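Local coordinates for protein cyclic GMP-AMP synthase-like receptor (Tribolium castaneum, PDB 7LT2) that senses double-stranded RNA in the cytoplasm and, as a nucleotidyltransferase of innate immunity, makes cyclic GMP-AMP (2',3'-cGAMP) from ATP and GTP, at residues N213-K227 with Y239-L251. Residues are numbered along the deposited sequence; the frame is centred on the assembly and turned at random.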
ATOM      1  N   ASN A 213     -15.667  -7.485   8.537  1.00 23.09           N
ATOM      2  CA  ASN A 213     -14.937  -8.088   7.424  1.00 22.30           C
ATOM      3  C   ASN A 213     -15.908  -8.575   6.354  1.00 22.41           C
ATOM      4  O   ASN A 213     -16.794  -9.386   6.660  1.00 23.89           O
ATOM      5  CB  ASN A 213     -14.086  -9.245   7.955  1.00 22.88           C
ATOM      6  CG  ASN A 213     -13.182  -9.858   6.899  1.00 17.47           C
ATOM      7  OD1 ASN A 213     -13.179  -9.444   5.740  1.00 19.86           O
ATOM      8  ND2 ASN A 213     -12.402 -10.856   7.303  1.00 22.36           N
ATOM      9  N   PRO A 214     -15.790  -8.117   5.103  1.00 19.34           N
ATOM     10  CA  PRO A 214     -16.677  -8.643   4.055  1.00 18.46           C
ATOM     11  C   PRO A 214     -16.341 -10.061   3.630  1.00 21.00           C
ATOM     12  O   PRO A 214     -17.185 -10.706   2.994  1.00 23.30           O
ATOM     13  CB  PRO A 214     -16.484  -7.650   2.899  1.00 19.32           C
ATOM     14  CG  PRO A 214     -15.122  -7.111   3.099  1.00 18.81           C
ATOM     15  CD  PRO A 214     -14.930  -7.034   4.598  1.00 16.98           C
ATOM     16  N   PHE A 215     -15.153 -10.571   3.950  1.00 22.41           N
ATOM     17  CA  PHE A 215     -14.729 -11.908   3.522  1.00 22.23           C
ATOM     18  C   PHE A 215     -14.188 -12.710   4.701  1.00 19.78           C
ATOM     19  O   PHE A 215     -13.036 -13.153   4.686  1.00 20.46           O
ATOM     20  CB  PHE A 215     -13.679 -11.805   2.419  1.00 18.52           C
ATOM     21  CG  PHE A 215     -14.033 -10.826   1.341  1.00 20.77           C
ATOM     22  CD1 PHE A 215     -15.087 -11.074   0.481  1.00 22.97           C
ATOM     23  CD2 PHE A 215     -13.308  -9.660   1.185  1.00 18.27           C
ATOM     24  CE1 PHE A 215     -15.418 -10.174  -0.511  1.00 20.10           C
ATOM     25  CE2 PHE A 215     -13.634  -8.756   0.196  1.00 18.64           C
ATOM     26  CZ  PHE A 215     -14.687  -9.011  -0.652  1.00 21.15           C
ATOM     27  N   PRO A 216     -15.009 -12.946   5.730  1.00 20.45           N
ATOM     28  CA  PRO A 216     -14.482 -13.606   6.936  1.00 21.28           C
ATOM     29  C   PRO A 216     -14.034 -15.042   6.711  1.00 21.95           C
ATOM     30  O   PRO A 216     -13.195 -15.528   7.478  1.00 23.74           O
ATOM     31  CB  PRO A 216     -15.657 -13.532   7.920  1.00 25.63           C
ATOM     32  CG  PRO A 216     -16.859 -13.451   7.064  1.00 23.89           C
ATOM     33  CD  PRO A 216     -16.446 -12.644   5.862  1.00 22.30           C
ATOM     34  N   SER A 217     -14.533 -15.731   5.681  1.00 21.01           N
ATOM     35  CA  SER A 217     -14.092 -17.105   5.466  1.00 21.04           C
ATOM     36  C   SER A 217     -12.823 -17.194   4.623  1.00 21.37           C
ATOM     37  O   SER A 217     -11.935 -17.995   4.940  1.00 28.91           O
ATOM     38  CB  SER A 217     -15.215 -17.932   4.827  1.00 28.25           C
ATOM     39  OG  SER A 217     -15.333 -17.668   3.444  1.00 40.04           O
ATOM     40  N   THR A 218     -12.693 -16.385   3.568  1.00 22.95           N
ATOM     41  CA  THR A 218     -11.555 -16.512   2.662  1.00 22.80           C
ATOM     42  C   THR A 218     -10.437 -15.512   2.927  1.00 26.00           C
ATOM     43  O   THR A 218      -9.288 -15.791   2.565  1.00 24.41           O
ATOM     44  CB  THR A 218     -12.006 -16.382   1.201  1.00 24.43           C
ATOM     45  OG1 THR A 218     -12.578 -15.086   0.968  1.00 22.33           O
ATOM     46  CG2 THR A 218     -13.033 -17.462   0.860  1.00 23.43           C
ATOM     47  N   LYS A 219     -10.731 -14.368   3.545  1.00 20.98           N
ATOM     48  CA  LYS A 219      -9.709 -13.410   3.969  1.00 20.12           C
ATOM     49  C   LYS A 219      -9.858 -13.119   5.461  1.00 18.19           C
ATOM     50  O   LYS A 219     -10.152 -11.984   5.859  1.00 21.30           O
ATOM     51  CB  LYS A 219      -9.801 -12.123   3.154  1.00 19.45           C
ATOM     52  CG  LYS A 219      -9.505 -12.300   1.673  1.00 23.70           C
ATOM     53  CD  LYS A 219      -8.074 -12.780   1.463  1.00 27.76           C
ATOM     54  CE  LYS A 219      -7.728 -12.894  -0.006  1.00 33.68           C
ATOM     55  NZ  LYS A 219      -6.321 -13.333  -0.190  1.00 30.27           N
ATOM     56  N   PRO A 220      -9.645 -14.122   6.317  1.00 20.28           N
ATOM     57  CA  PRO A 220      -9.939 -13.938   7.747  1.00 22.59           C
ATOM     58  C   PRO A 220      -8.965 -13.032   8.473  1.00 23.34           C
ATOM     59  O   PRO A 220      -9.332 -12.481   9.518  1.00 27.12           O
ATOM     60  CB  PRO A 220      -9.866 -15.365   8.306  1.00 22.62           C
ATOM     61  CG  PRO A 220      -8.884 -16.046   7.413  1.00 24.58           C
ATOM     62  CD  PRO A 220      -9.150 -15.482   6.033  1.00 22.33           C
ATOM     63  N   GLU A 221      -7.746 -12.865   7.971  1.00 20.87           N
ATOM     64  CA  GLU A 221      -6.689 -12.213   8.731  1.00 19.60           C
ATOM     65  C   GLU A 221      -6.555 -10.741   8.362  1.00 18.72           C
ATOM     66  O   GLU A 221      -6.817 -10.329   7.230  1.00 23.03           O
ATOM     67  CB  GLU A 221      -5.349 -12.921   8.520  1.00 21.90           C
ATOM     68  CG  GLU A 221      -5.347 -14.355   9.018  1.00 22.34           C
ATOM     69  CD  GLU A 221      -4.069 -15.100   8.701  1.00 29.00           C
ATOM     70  OE1 GLU A 221      -3.133 -14.490   8.148  1.00 24.33           O
ATOM     71  OE2 GLU A 221      -4.003 -16.310   9.009  1.00 41.88           O
ATOM     72  N   PHE A 222      -6.136  -9.953   9.342  1.00 18.97           N
ATOM     73  CA  PHE A 222      -5.796  -8.553   9.139  1.00 17.25           C
ATOM     74  C   PHE A 222      -4.532  -8.285   9.938  1.00 16.06           C
ATOM     75  O   PHE A 222      -4.102  -9.115  10.742  1.00 19.27           O
ATOM     76  CB  PHE A 222      -6.929  -7.628   9.586  1.00 20.47           C
ATOM     77  CG  PHE A 222      -7.161  -7.648  11.064  1.00 19.23           C
ATOM     78  CD1 PHE A 222      -7.838  -8.702  11.657  1.00 21.96           C
ATOM     79  CD2 PHE A 222      -6.686  -6.623  11.864  1.00 16.53           C
ATOM     80  CE1 PHE A 222      -8.041  -8.733  13.023  1.00 23.51           C
ATOM     81  CE2 PHE A 222      -6.887  -6.647  13.237  1.00 22.67           C
ATOM     82  CZ  PHE A 222      -7.566  -7.704  13.816  1.00 24.37           C
ATOM     83  N   PHE A 223      -3.917  -7.124   9.729  1.00 16.41           N
ATOM     84  CA  PHE A 223      -2.703  -6.849  10.481  1.00 17.45           C
ATOM     85  C   PHE A 223      -2.647  -5.390  10.905  1.00 20.69           C
ATOM     86  O   PHE A 223      -3.400  -4.540  10.422  1.00 18.50           O
ATOM     87  CB  PHE A 223      -1.428  -7.261   9.709  1.00 19.84           C
ATOM     88  CG  PHE A 223      -1.297  -6.690   8.316  1.00 19.17           C
ATOM     89  CD1 PHE A 223      -1.865  -7.336   7.227  1.00 20.29           C
ATOM     90  CD2 PHE A 223      -0.527  -5.559   8.091  1.00 20.47           C
ATOM     91  CE1 PHE A 223      -1.709  -6.833   5.938  1.00 19.95           C
ATOM     92  CE2 PHE A 223      -0.358  -5.052   6.812  1.00 20.64           C
ATOM     93  CZ  PHE A 223      -0.955  -5.689   5.733  1.00 21.66           C
ATOM     94  N   ILE A 224      -1.778  -5.129  11.877  1.00 17.02           N
ATOM     95  CA  ILE A 224      -1.550  -3.782  12.380  1.00 17.28           C
ATOM     96  C   ILE A 224      -0.180  -3.323  11.911  1.00 17.28           C
ATOM     97  O   ILE A 224       0.755  -4.119  11.758  1.00 18.55           O
ATOM     98  CB  ILE A 224      -1.675  -3.686  13.917  1.00 17.95           C
ATOM     99  CG1 ILE A 224      -0.610  -4.538  14.623  1.00 18.26           C
ATOM    100  CG2 ILE A 224      -3.093  -4.048  14.349  1.00 21.39           C
ATOM    101  CD1 ILE A 224      -0.645  -4.444  16.172  1.00 18.76           C
ATOM    102  N   VAL A 225      -0.075  -2.021  11.674  1.00 20.06           N
ATOM    103  CA  VAL A 225       1.076  -1.400  11.022  1.00 20.60           C
ATOM    104  C   VAL A 225       1.630  -0.339  11.965  1.00 20.12           C
ATOM    105  O   VAL A 225       0.851   0.411  12.573  1.00 19.21           O
ATOM    106  CB  VAL A 225       0.672  -0.807   9.660  1.00 19.60           C
ATOM    107  CG1 VAL A 225       1.836  -0.101   8.996  1.00 24.33           C
ATOM    108  CG2 VAL A 225       0.140  -1.902   8.744  1.00 20.30           C
ATOM    109  N   PRO A 226       2.960  -0.238  12.130  1.00 22.39           N
ATOM    110  CA  PRO A 226       3.521   0.678  13.138  1.00 23.66           C
ATOM    111  C   PRO A 226       3.587   2.128  12.690  1.00 26.71           C
ATOM    112  O   PRO A 226       4.598   2.803  12.909  1.00 28.56           O
ATOM    113  CB  PRO A 226       4.926   0.110  13.371  1.00 23.58           C
ATOM    114  CG  PRO A 226       5.291  -0.492  12.048  1.00 22.46           C
ATOM    115  CD  PRO A 226       4.006  -1.028  11.458  1.00 22.90           C
ATOM    116  N   LYS A 227       2.519   2.619  12.074  1.00 25.06           N
ATOM    117  CA  LYS A 227       2.418   4.017  11.680  1.00 26.55           C
ATOM    118  C   LYS A 227       1.573   4.746  12.716  1.00 32.26           C
ATOM    119  O   LYS A 227       0.384   4.448  12.876  1.00 33.72           O
ATOM    120  CB  LYS A 227       1.807   4.155  10.283  1.00 35.86           C
ATOM    121  CG  LYS A 227       1.761   5.587   9.786  1.00 33.21           C
ATOM    122  CD  LYS A 227       1.560   5.679   8.281  1.00 45.07           C
ATOM    123  CE  LYS A 227       0.135   5.352   7.876  1.00 53.44           C
ATOM    124  NZ  LYS A 227      -0.272   6.110   6.657  1.00 57.84           N
ATOM    125  N   TYR A 239       0.151   3.452  19.703  1.00 26.26           N
ATOM    126  CA  TYR A 239      -0.882   3.563  18.679  1.00 25.47           C
ATOM    127  C   TYR A 239      -0.427   2.885  17.392  1.00 24.08           C
ATOM    128  O   TYR A 239       0.562   3.300  16.778  1.00 25.87           O
ATOM    129  CB  TYR A 239      -1.230   5.029  18.420  1.00 23.49           C
ATOM    130  CG  TYR A 239      -1.984   5.684  19.550  1.00 32.74           C
ATOM    131  CD1 TYR A 239      -1.313   6.169  20.662  1.00 27.72           C
ATOM    132  CD2 TYR A 239      -3.369   5.818  19.508  1.00 30.48           C
ATOM    133  CE1 TYR A 239      -1.993   6.773  21.705  1.00 32.58           C
ATOM    134  CE2 TYR A 239      -4.062   6.426  20.549  1.00 29.13           C
ATOM    135  CZ  TYR A 239      -3.364   6.897  21.647  1.00 31.10           C
ATOM    136  OH  TYR A 239      -4.032   7.504  22.692  1.00 37.57           O
ATOM    137  N   TRP A 240      -1.164   1.856  16.983  1.00 20.02           N
ATOM    138  CA  TRP A 240      -0.917   1.125  15.749  1.00 20.09           C
ATOM    139  C   TRP A 240      -2.032   1.405  14.752  1.00 21.38           C
ATOM    140  O   TRP A 240      -3.193   1.568  15.141  1.00 25.42           O
ATOM    141  CB  TRP A 240      -0.840  -0.379  16.016  1.00 21.75           C
ATOM    142  CG  TRP A 240       0.367  -0.777  16.787  1.00 20.12           C
ATOM    143  CD1 TRP A 240       0.600  -0.559  18.113  1.00 20.91           C
ATOM    144  CD2 TRP A 240       1.518  -1.463  16.283  1.00 18.52           C
ATOM    145  NE1 TRP A 240       1.826  -1.064  18.469  1.00 21.88           N
ATOM    146  CE2 TRP A 240       2.410  -1.628  17.366  1.00 19.35           C
ATOM    147  CE3 TRP A 240       1.883  -1.952  15.027  1.00 20.52           C
ATOM    148  CZ2 TRP A 240       3.645  -2.260  17.226  1.00 19.99           C
ATOM    149  CZ3 TRP A 240       3.108  -2.586  14.890  1.00 21.36           C
ATOM    150  CH2 TRP A 240       3.975  -2.730  15.985  1.00 21.42           C
ATOM    151  N   SER A 241      -1.678   1.462  13.471  1.00 22.07           N
ATOM    152  CA  SER A 241      -2.658   1.563  12.399  1.00 21.04           C
ATOM    153  C   SER A 241      -3.146   0.174  12.009  1.00 25.05           C
ATOM    154  O   SER A 241      -2.423  -0.813  12.139  1.00 25.06           O
ATOM    155  CB  SER A 241      -2.065   2.245  11.165  1.00 29.91           C
ATOM    156  OG  SER A 241      -1.643   3.565  11.445  1.00 32.51           O
ATOM    157  N   LEU A 242      -4.375   0.109  11.509  1.00 25.22           N
ATOM    158  CA  LEU A 242      -4.932  -1.124  10.974  1.00 24.92           C
ATOM    159  C   LEU A 242      -4.728  -1.168   9.470  1.00 29.91           C
ATOM    160  O   LEU A 242      -4.865  -0.150   8.783  1.00 28.07           O
ATOM    161  CB  LEU A 242      -6.420  -1.241  11.294  1.00 28.63           C
ATOM    162  CG  LEU A 242      -6.756  -1.529  12.752  1.00 28.28           C
ATOM    163  CD1 LEU A 242      -8.171  -1.106  13.042  1.00 36.35           C
ATOM    164  CD2 LEU A 242      -6.571  -3.008  13.065  1.00 28.88           C
ATOM    165  N   SER A 243      -4.391  -2.345   8.961  1.00 24.55           N
ATOM    166  CA  SER A 243      -4.336  -2.576   7.526  1.00 23.09           C
ATOM    167  C   SER A 243      -5.392  -3.608   7.156  1.00 22.57           C
ATOM    168  O   SER A 243      -5.310  -4.773   7.565  1.00 19.83           O
ATOM    169  CB  SER A 243      -2.954  -3.030   7.074  1.00 25.68           C
ATOM    170  OG  SER A 243      -2.983  -3.317   5.683  1.00 31.37           O
ATOM    171  N   PHE A 244      -6.388  -3.165   6.395  1.00 20.29           N
ATOM    172  CA  PHE A 244      -7.361  -4.040   5.762  1.00 21.27           C
ATOM    173  C   PHE A 244      -7.119  -4.110   4.256  1.00 23.23           C
ATOM    174  O   PHE A 244      -8.049  -4.326   3.473  1.00 19.84           O
ATOM    175  CB  PHE A 244      -8.777  -3.565   6.084  1.00 22.31           C
ATOM    176  CG  PHE A 244      -9.068  -3.496   7.566  1.00 21.13           C
ATOM    177  CD1 PHE A 244      -9.111  -4.652   8.327  1.00 23.73           C
ATOM    178  CD2 PHE A 244      -9.286  -2.279   8.194  1.00 25.90           C
ATOM    179  CE1 PHE A 244      -9.371  -4.602   9.692  1.00 26.86           C
ATOM    180  CE2 PHE A 244      -9.551  -2.217   9.555  1.00 22.93           C
ATOM    181  CZ  PHE A 244      -9.593  -3.383  10.307  1.00 23.91           C
ATOM    182  N   GLN A 245      -5.855  -3.932   3.852  1.00 19.54           N
ATOM    183  CA  GLN A 245      -5.506  -3.887   2.434  1.00 21.95           C
ATOM    184  C   GLN A 245      -5.762  -5.212   1.732  1.00 18.40           C
ATOM    185  O   GLN A 245      -6.014  -5.228   0.523  1.00 19.82           O
ATOM    186  CB  GLN A 245      -4.037  -3.510   2.255  1.00 23.25           C
ATOM    187  CG  GLN A 245      -3.653  -2.133   2.748  1.00 30.60           C
ATOM    188  CD  GLN A 245      -2.151  -1.934   2.701  1.00 39.94           C
ATOM    189  OE1 GLN A 245      -1.606  -1.489   1.689  1.00 37.19           O
ATOM    190  NE2 GLN A 245      -1.470  -2.284   3.793  1.00 37.04           N
ATOM    191  N   GLU A 246      -5.665  -6.334   2.448  1.00 19.84           N
ATOM    192  CA  GLU A 246      -5.952  -7.607   1.798  1.00 18.97           C
ATOM    193  C   GLU A 246      -7.421  -7.693   1.407  1.00 18.68           C
ATOM    194  O   GLU A 246      -7.753  -8.169   0.315  1.00 17.91           O
ATOM    195  CB  GLU A 246      -5.554  -8.775   2.703  1.00 22.74           C
ATOM    196  CG  GLU A 246      -5.415 -10.093   1.940  1.00 32.44           C
ATOM    197  CD  GLU A 246      -4.294 -10.967   2.474  1.00 40.59           C
ATOM    198  OE1 GLU A 246      -3.916 -10.801   3.651  1.00 35.66           O
ATOM    199  OE2 GLU A 246      -3.790 -11.818   1.711  1.00 50.92           O
ATOM    200  N   GLN A 247      -8.311  -7.200   2.272  1.00 18.72           N
ATOM    201  CA  GLN A 247      -9.736  -7.176   1.954  1.00 17.76           C
ATOM    202  C   GLN A 247     -10.059  -6.122   0.899  1.00 19.48           C
ATOM    203  O   GLN A 247     -10.894  -6.360   0.018  1.00 17.24           O
ATOM    204  CB  GLN A 247     -10.548  -6.926   3.224  1.00 17.50           C
ATOM    205  CG  GLN A 247     -10.548  -8.104   4.197  1.00 17.90           C
ATOM    206  CD  GLN A 247      -9.300  -8.166   5.061  1.00 20.92           C
ATOM    207  OE1 GLN A 247      -8.548  -7.191   5.168  1.00 19.03           O
ATOM    208  NE2 GLN A 247      -9.077  -9.316   5.688  1.00 20.26           N
ATOM    209  N   GLU A 248      -9.420  -4.949   0.978  1.00 17.07           N
ATOM    210  CA  GLU A 248      -9.633  -3.921  -0.041  1.00 14.78           C
ATOM    211  C   GLU A 248      -9.257  -4.429  -1.427  1.00 18.46           C
ATOM    212  O   GLU A 248      -9.923  -4.104  -2.420  1.00 16.52           O
ATOM    213  CB  GLU A 248      -8.825  -2.664   0.294  1.00 17.05           C
ATOM    214  CG  GLU A 248      -9.338  -1.893   1.497  1.00 18.49           C
ATOM    215  CD  GLU A 248      -8.412  -0.759   1.913  1.00 19.93           C
ATOM    216  OE1 GLU A 248      -7.483  -0.426   1.148  1.00 22.78           O
ATOM    217  OE2 GLU A 248      -8.623  -0.192   3.003  1.00 22.10           O
ATOM    218  N   ARG A 249      -8.183  -5.214  -1.519  1.00 15.68           N
ATOM    219  CA  ARG A 249      -7.747  -5.718  -2.817  1.00 18.50           C
ATOM    220  C   ARG A 249      -8.792  -6.642  -3.433  1.00 17.09           C
ATOM    221  O   ARG A 249      -8.972  -6.653  -4.656  1.00 17.63           O
ATOM    222  CB  ARG A 249      -6.401  -6.435  -2.672  1.00 16.98           C
ATOM    223  CG  ARG A 249      -5.773  -6.831  -4.001  1.00 18.51           C
ATOM    224  CD  ARG A 249      -4.306  -7.159  -3.832  1.00 19.54           C
ATOM    225  NE  ARG A 249      -3.527  -5.994  -3.426  1.00 17.06           N
ATOM    226  CZ  ARG A 249      -2.299  -6.058  -2.929  1.00 15.21           C
ATOM    227  NH1 ARG A 249      -1.680  -7.215  -2.768  1.00 18.63           N
ATOM    228  NH2 ARG A 249      -1.680  -4.931  -2.577  1.00 16.43           N
ATOM    229  N   VAL A 250      -9.492  -7.425  -2.607  1.00 17.25           N
ATOM    230  CA  VAL A 250     -10.557  -8.281  -3.130  1.00 19.18           C
ATOM    231  C   VAL A 250     -11.759  -7.441  -3.549  1.00 14.61           C
ATOM    232  O   VAL A 250     -12.375  -7.693  -4.593  1.00 16.24           O
ATOM    233  CB  VAL A 250     -10.949  -9.353  -2.094  1.00 19.49           C
ATOM    234  CG1 VAL A 250     -12.060 -10.257  -2.640  1.00 17.21           C
ATOM    235  CG2 VAL A 250      -9.736 -10.178  -1.709  1.00 19.29           C
ATOM    236  N   LEU A 251     -12.095  -6.417  -2.759  1.00 17.85           N
ATOM    237  CA  LEU A 251     -13.231  -5.552  -3.076  1.00 17.53           C
ATOM    238  C   LEU A 251     -13.076  -4.880  -4.439  1.00 18.28           C
ATOM    239  O   LEU A 251     -14.062  -4.719  -5.170  1.00 17.24           O
ATOM    240  CB  LEU A 251     -13.408  -4.491  -1.985  1.00 19.51           C
ATOM    241  CG  LEU A 251     -14.076  -4.905  -0.671  1.00 21.45           C
ATOM    242  CD1 LEU A 251     -13.991  -3.774   0.344  1.00 21.78           C
ATOM    243  CD2 LEU A 251     -15.535  -5.299  -0.916  1.00 21.81           C
TER
HETATM  244  O   HOH W   1      -6.391 -12.248   4.938  1.00 30.36           O
HETATM  245  O   HOH W   2      -4.249  -9.520   5.791  1.00 33.95           O
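N213 lays its OD1 against Q247 CG, the two amide planes almost perpendicular; the same OD1 takes the backbone N of F215 in an Asx turn. The F215 ring slots between P214 CB on one face and V250 CG1 on the other, its CZ 3.8 Å from L251 CD2, while Q247 O lies at its edge. At K219 the backbone O is gripped from opposite faces of its plane by N213 ND2 and Q247 NE2, and NZ forms a long salt bridge of 3.5 Å to E246 OE2. Bent at chi2 (81°), the Q247 chain brings NE2 between two carbonyls, 2.9 Å from K219 O and 2.9 Å from E221 O; both oxygens lie near the Q247 amide plane, while NE2 stands above each carbonyl plane, and the two bonds fix the amide's rotation. The E221 carboxylate turns to R51 and R52, and R52 also pairs with E246. Strand 222-225 runs antiparallel to strand 240-243 within the central sheet of the Mab-21 nucleotidyltransferase fold, the pair flanked by strand 188-200 beside 222-225 and by 95-100 beside 240-243; residues 241-248 probably bind GTP, as in relatives. F222 CE2 meets L242 CD2. Across the hydrogen-bonded pair F223-S243, S243 CB sits over the face of the F223 ring, and S243 OG accepts a 2.6 Å bond from Q245 NE2. I224 CD1 lies over one face of the W240 indole, offset toward the rim. V225 exchanges both backbone bonds with S241, and its CG2 touches S243 CB. P226 CB packs 3.6 Å from W240 CZ3, and K227 O receives the hydroxyl of S241 (OG, 2.6 Å).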